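Local coordinates for Rpb7-binding protein seb1 (Schizosaccharomyces pombe 972h-, PDB 5MDT) that drives transcription termination by binding RNA polymerase II and nascent RNA, and probably reads the polymerase's C-terminal tail through its CTD-interacting domain, at residues Ala5-Ile10 against Ala41-Ser46; Asn31-Asn36 against Asp67-Ser72. All blocks are in the same frame, centred on the assembly; numbering follows the deposited sequence.

Contact 1: Ala5-Ile10 against Ala41-Ser46; sequences AEFDGI and AQFVAS
Asp8 OD1 accepts a hydrogen bond from Ser46 OG at 2.7 Å, the one polar link between Ala5-Ile10 and Ala41-Ser46. The hydroxyl arrives on the syn side of the oxygen, somewhat out of the carboxylate plane, and both groups are partly exposed, so the bond lies at the margin of the contact. Behind it the packing is aromatic and buried. The Phe43 ring turns its CD2-CE2 edge onto one face of Phe7, a T-shaped pair with centroids 4.8 Å apart and planes at 77°. Phe43 CD2 comes within 3.4 Å of Phe7 CD1, offset toward the rim of that face. Phe7 gets there with CG anti to its own backbone N (chi1 -174°), which carries the ring out toward helix 40-53. At the edge of the same ring, Ser46 CB lies 3.9 Å from Phe7 CE2, so one serine serves both the polar bond and the aromatic packing. Leu29 and Ile69 also touch Phe7, and Ile4 packs on Phe43. The two short helical segments run nearly parallel, 11° apart with axes 10.5 Å from each other, as first and third helices in the all-helical right-handed superhelix characteristic of CID domains.

Contact 2: Asn31-Asn36 against Asp67-Ser72; sequences NLSMEN and DSIVRS
Met34 lays its thioether over the backbone and CB of Ser72, with SD 3.7 Å from Ser72 CB. Its methyl goes further, CE standing 3.2 Å from Ser72 O, a close van der Waals approach to a carbonyl rather than a hydrogen bond. The chain is bent at both chi2 (-63°) and chi3 (-80°), which curls the sulfur and methyl back against helix 59-79. Ser72 is itself tied down: its OG donates to Ser68 O at 3.0 Å, and Ser72 N reaches the same oxygen from the opposite face of the carbonyl plane, so two donors from one residue grip it. An alanine in place of Met34 would probably open a gap beside Ser72 CB and strip the cover from its carbonyl. One residue before Met34, Ser33 OG rests 3.8 Å from Ile69 CG1, on the preceding turn of helix 59-79 from Ser72, a polar atom against an aliphatic branch; the hydroxyl's hydrogen bond goes to Thr30 O within its own helix. On helix 59-79, Arg71 holds Asp67 side-on through NE and NH2. The NH2 bond, 2.8 Å to Asp67 OD2, is nearly straight at 173°, while Asp67 OD1 is also bound by Trp129 NE1. This ion pair therefore faces helix 119-131. Ile69 instead packs on Phe7 and Val47, and Ser33 on Phe43, so the C-terminal part of helix 23-35 meets the middle of helix 59-79 with helices 4-16 and 40-53 adjoining their interface.

In the fold
From the N terminus the chain runs through helix 4-16, helix 23-35, helix 40-53 and helix 59-79, and each contact joins a helix to the next but one. Contact 1 closes a loop containing helix 23-35; contact 2 closes one containing helix 40-53. The two cross rather than nest, because Asn31-Asn36 falls between the segments of contact 1 and Ala41-Ser46 between those of contact 2. Their centres are about 11 Å apart, and they touch where Phe43 CE1 packs 3.6 Å from Asn36 CB and Ile10 CD1 meets Leu32 CD1, also at 3.6 Å. Together they interlock the first four helices into one block.

Contact 1: Ala5-Ile10 against Ala41-Ser46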
loop_
_atom_site.group_PDB
_atom_site.type_symbol
_atom_site.label_atom_id
_atom_site.label_comp_id
_atom_site.label_asym_id
_atom_site.label_seq_id
_atom_site.Cartn_x
_atom_site.Cartn_y
_atom_site.Cartn_z
ATOM N N ALA A 5 10.958 -1.860 -14.226
ATOM C CA ALA A 5 10.388 -2.644 -15.329
ATOM C C ALA A 5 9.915 -4.021 -14.819
ATOM O O ALA A 5 8.786 -4.431 -15.112
ATOM C CB ALA A 5 11.401 -2.806 -16.452
ATOM N N GLU A 6 10.746 -4.696 -13.995
ATOM C CA GLU A 6 10.359 -5.987 -13.405
ATOM C C GLU A 6 9.130 -5.819 -12.496
ATOM O O GLU A 6 8.206 -6.633 -12.566
ATOM C CB GLU A 6 11.526 -6.593 -12.610
ATOM C CG GLU A 6 11.184 -7.958 -12.045
ATOM C CD GLU A 6 12.303 -8.889 -11.621
ATOM O OE1 GLU A 6 13.469 -8.443 -11.515
ATOM O OE2 GLU A 6 11.997 -10.076 -11.368
ATOM N N PHE A 7 9.128 -4.770 -11.652
ATOM C CA PHE A 7 8.021 -4.481 -10.732
ATOM C C PHE A 7 6.698 -4.312 -11.518
ATOM O O PHE A 7 5.697 -4.941 -11.156
ATOM C CB PHE A 7 8.376 -3.188 -9.961
ATOM C CG PHE A 7 7.445 -2.771 -8.842
ATOM C CD1 PHE A 7 7.679 -3.183 -7.529
ATOM C CD2 PHE A 7 6.392 -1.885 -9.084
ATOM C CE1 PHE A 7 6.861 -2.737 -6.483
ATOM C CE2 PHE A 7 5.589 -1.421 -8.045
ATOM C CZ PHE A 7 5.817 -1.857 -6.744
ATOM N N ASP A 8 6.704 -3.490 -12.596
ATOM C CA ASP A 8 5.501 -3.274 -13.416
ATOM C C ASP A 8 5.036 -4.582 -14.085
ATOM O O ASP A 8 3.826 -4.806 -14.209
ATOM C CB ASP A 8 5.756 -2.187 -14.471
ATOM C CG ASP A 8 5.979 -0.802 -13.888
ATOM O OD1 ASP A 8 5.654 -0.598 -12.687
ATOM O OD2 ASP A 8 6.474 0.083 -14.632
ATOM N N GLY A 9 5.996 -5.424 -14.486
ATOM C CA GLY A 9 5.728 -6.727 -15.093
ATOM C C GLY A 9 5.050 -7.697 -14.147
ATOM O O GLY A 9 4.160 -8.450 -14.562
ATOM N N ILE A 10 5.444 -7.684 -12.860
ATOM C CA ILE A 10 4.793 -8.515 -11.825
ATOM C C ILE A 10 3.336 -8.026 -11.612
ATOM O O ILE A 10 2.417 -8.842 -11.514
ATOM C CB ILE A 10 5.586 -8.517 -10.496
ATOM C CG1 ILE A 10 6.966 -9.197 -10.700
ATOM C CG2 ILE A 10 4.782 -9.235 -9.372
ATOM C CD1 ILE A 10 7.995 -8.872 -9.642
ATOM N N ALA A 41 9.490 7.220 -5.942
ATOM C CA ALA A 41 8.332 7.876 -6.592
ATOM C C ALA A 41 7.760 6.974 -7.670
ATOM O O ALA A 41 6.541 6.942 -7.818
ATOM C CB ALA A 41 8.770 9.206 -7.214
ATOM N N GLN A 42 8.629 6.257 -8.435
ATOM C CA GLN A 42 8.171 5.367 -9.532
ATOM C C GLN A 42 7.411 4.169 -8.983
ATOM O O GLN A 42 6.364 3.807 -9.493
ATOM C CB GLN A 42 9.373 4.872 -10.386
ATOM C CG GLN A 42 10.207 5.967 -11.055
ATOM C CD GLN A 42 9.378 6.819 -12.021
ATOM O OE1 GLN A 42 8.447 6.336 -12.656
ATOM N NE2 GLN A 42 9.609 8.115 -12.035
ATOM N N PHE A 43 7.940 3.543 -7.947
ATOM C CA PHE A 43 7.284 2.357 -7.368
ATOM C C PHE A 43 5.951 2.730 -6.724
ATOM O O PHE A 43 4.954 2.040 -6.956
ATOM C CB PHE A 43 8.259 1.751 -6.336
ATOM C CG PHE A 43 9.444 1.058 -6.996
ATOM C CD1 PHE A 43 10.587 1.771 -7.349
ATOM C CD2 PHE A 43 9.400 -0.291 -7.296
ATOM C CE1 PHE A 43 11.660 1.133 -7.989
ATOM C CE2 PHE A 43 10.486 -0.934 -7.912
ATOM C CZ PHE A 43 11.610 -0.223 -8.247
ATOM N N VAL A 44 5.895 3.828 -5.952
ATOM C CA VAL A 44 4.634 4.248 -5.326
ATOM C C VAL A 44 3.577 4.606 -6.433
ATOM O O VAL A 44 2.434 4.119 -6.384
ATOM C CB VAL A 44 4.819 5.364 -4.260
ATOM C CG1 VAL A 44 3.466 5.817 -3.694
ATOM C CG2 VAL A 44 5.733 4.872 -3.121
ATOM N N ALA A 45 3.983 5.358 -7.450
ATOM C CA ALA A 45 3.079 5.699 -8.568
ATOM C C ALA A 45 2.614 4.430 -9.315
ATOM O O ALA A 45 1.457 4.371 -9.747
ATOM C CB ALA A 45 3.777 6.679 -9.541
ATOM N N SER A 46 3.496 3.438 -9.506
ATOM C CA SER A 46 3.095 2.186 -10.177
ATOM C C SER A 46 2.044 1.406 -9.346
ATOM O O SER A 46 1.106 0.849 -9.915
ATOM C CB SER A 46 4.318 1.320 -10.483
ATOM O OG SER A 46 5.003 1.823 -11.623
#

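Contact 2: Asn31-Asn36 against Asp67-Ser72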
loop_
_atom_site.group_PDB
_atom_site.type_symbol
_atom_site.label_atom_id
_atom_site.label_comp_id
_atom_site.label_asym_id
_atom_site.label_seq_id
_atom_site.Cartn_x
_atom_site.Cartn_y
_atom_site.Cartn_z
ATOM N N ASN A 31 10.712 -6.482 -2.210
ATOM C CA ASN A 31 12.174 -6.485 -2.408
ATOM C C ASN A 31 12.599 -5.502 -3.481
ATOM O O ASN A 31 13.589 -4.772 -3.291
ATOM C CB ASN A 31 12.682 -7.890 -2.765
ATOM C CG ASN A 31 12.685 -8.789 -1.557
ATOM O OD1 ASN A 31 12.574 -8.319 -0.416
ATOM N ND2 ASN A 31 12.754 -10.111 -1.773
ATOM N N LEU A 32 11.889 -5.487 -4.625
ATOM C CA LEU A 32 12.280 -4.580 -5.717
ATOM C C LEU A 32 12.206 -3.111 -5.259
ATOM O O LEU A 32 13.109 -2.339 -5.537
ATOM C CB LEU A 32 11.397 -4.820 -6.958
ATOM C CG LEU A 32 11.700 -6.107 -7.742
ATOM C CD1 LEU A 32 10.540 -6.474 -8.626
ATOM C CD2 LEU A 32 12.916 -5.917 -8.645
ATOM N N SER A 33 11.182 -2.752 -4.490
ATOM C CA SER A 33 11.042 -1.372 -4.022
ATOM C C SER A 33 12.129 -1.020 -3.002
ATOM O O SER A 33 12.658 0.081 -3.044
ATOM C CB SER A 33 9.637 -1.140 -3.459
ATOM O OG SER A 33 9.513 -1.866 -2.250
ATOM N N MET A 34 12.518 -1.976 -2.135
ATOM C CA MET A 34 13.557 -1.716 -1.136
ATOM C C MET A 34 14.939 -1.717 -1.758
ATOM O O MET A 34 15.856 -1.113 -1.189
ATOM C CB MET A 34 13.505 -2.760 0.010
ATOM C CG MET A 34 12.259 -2.641 0.868
ATOM S SD MET A 34 12.152 -1.051 1.743
ATOM C CE MET A 34 13.307 -1.404 3.146
ATOM N N GLU A 35 15.119 -2.419 -2.894
ATOM C CA GLU A 35 16.443 -2.463 -3.557
ATOM C C GLU A 35 16.670 -1.220 -4.438
ATOM O O GLU A 35 17.780 -0.973 -4.916
ATOM C CB GLU A 35 16.570 -3.724 -4.427
ATOM C CG GLU A 35 16.668 -5.038 -3.649
ATOM C CD GLU A 35 16.227 -6.293 -4.381
ATOM O OE1 GLU A 35 15.935 -6.218 -5.595
ATOM O OE2 GLU A 35 16.124 -7.351 -3.721
ATOM N N ASN A 36 15.614 -0.428 -4.642
ATOM C CA ASN A 36 15.657 0.733 -5.527
ATOM C C ASN A 36 15.168 2.051 -4.935
ATOM O O ASN A 36 14.641 2.889 -5.663
ATOM C CB ASN A 36 14.943 0.359 -6.833
ATOM C CG ASN A 36 15.659 -0.735 -7.575
ATOM O OD1 ASN A 36 15.228 -1.883 -7.556
ATOM N ND2 ASN A 36 16.711 -0.381 -8.304
ATOM N N ASP A 67 0.485 -2.161 1.793
ATOM C CA ASP A 67 0.797 -2.432 3.184
ATOM C C ASP A 67 2.238 -2.893 3.346
ATOM O O ASP A 67 2.966 -2.374 4.198
ATOM C CB ASP A 67 -0.161 -3.506 3.730
ATOM C CG ASP A 67 0.278 -4.021 5.091
ATOM O OD1 ASP A 67 0.497 -3.183 6.002
ATOM O OD2 ASP A 67 0.518 -5.253 5.215
ATOM N N SER A 68 2.639 -3.883 2.548
ATOM C CA SER A 68 3.987 -4.454 2.667
ATOM C C SER A 68 5.053 -3.415 2.312
ATOM O O SER A 68 6.037 -3.261 3.039
ATOM C CB SER A 68 4.123 -5.673 1.770
ATOM O OG SER A 68 5.398 -6.272 1.935
ATOM N N ILE A 69 4.821 -2.665 1.247
ATOM C CA ILE A 69 5.785 -1.644 0.821
ATOM C C ILE A 69 5.912 -0.496 1.843
ATOM O O ILE A 69 7.035 -0.148 2.190
ATOM C CB ILE A 69 5.426 -1.171 -0.595
ATOM C CG1 ILE A 69 5.794 -2.286 -1.616
ATOM C CG2 ILE A 69 6.193 0.136 -0.917
ATOM C CD1 ILE A 69 5.305 -2.048 -3.018
ATOM N N VAL A 70 4.780 0.067 2.336
ATOM C CA VAL A 70 4.823 1.192 3.286
ATOM C C VAL A 70 5.516 0.793 4.591
ATOM O O VAL A 70 6.384 1.529 5.058
ATOM C CB VAL A 70 3.457 1.901 3.523
ATOM C CG1 VAL A 70 2.466 1.026 4.308
ATOM C CG2 VAL A 70 3.654 3.254 4.209
ATOM N N ARG A 71 5.192 -0.388 5.133
ATOM C CA ARG A 71 5.846 -0.845 6.368
ATOM C C ARG A 71 7.348 -1.135 6.161
ATOM O O ARG A 71 8.141 -0.906 7.072
ATOM C CB ARG A 71 5.102 -2.027 6.961
ATOM C CG ARG A 71 3.779 -1.608 7.623
ATOM C CD ARG A 71 3.147 -2.716 8.459
ATOM N NE ARG A 71 2.700 -3.827 7.618
ATOM C CZ ARG A 71 3.381 -4.952 7.416
ATOM N NH1 ARG A 71 4.538 -5.158 8.036
ATOM N NH2 ARG A 71 2.913 -5.878 6.588
ATOM N N SER A 72 7.739 -1.571 4.950
ATOM C CA SER A 72 9.151 -1.814 4.628
ATOM C C SER A 72 9.920 -0.494 4.498
ATOM O O SER A 72 10.992 -0.394 5.073
ATOM C CB SER A 72 9.289 -2.692 3.395
ATOM O OG SER A 72 8.843 -4.003 3.708
#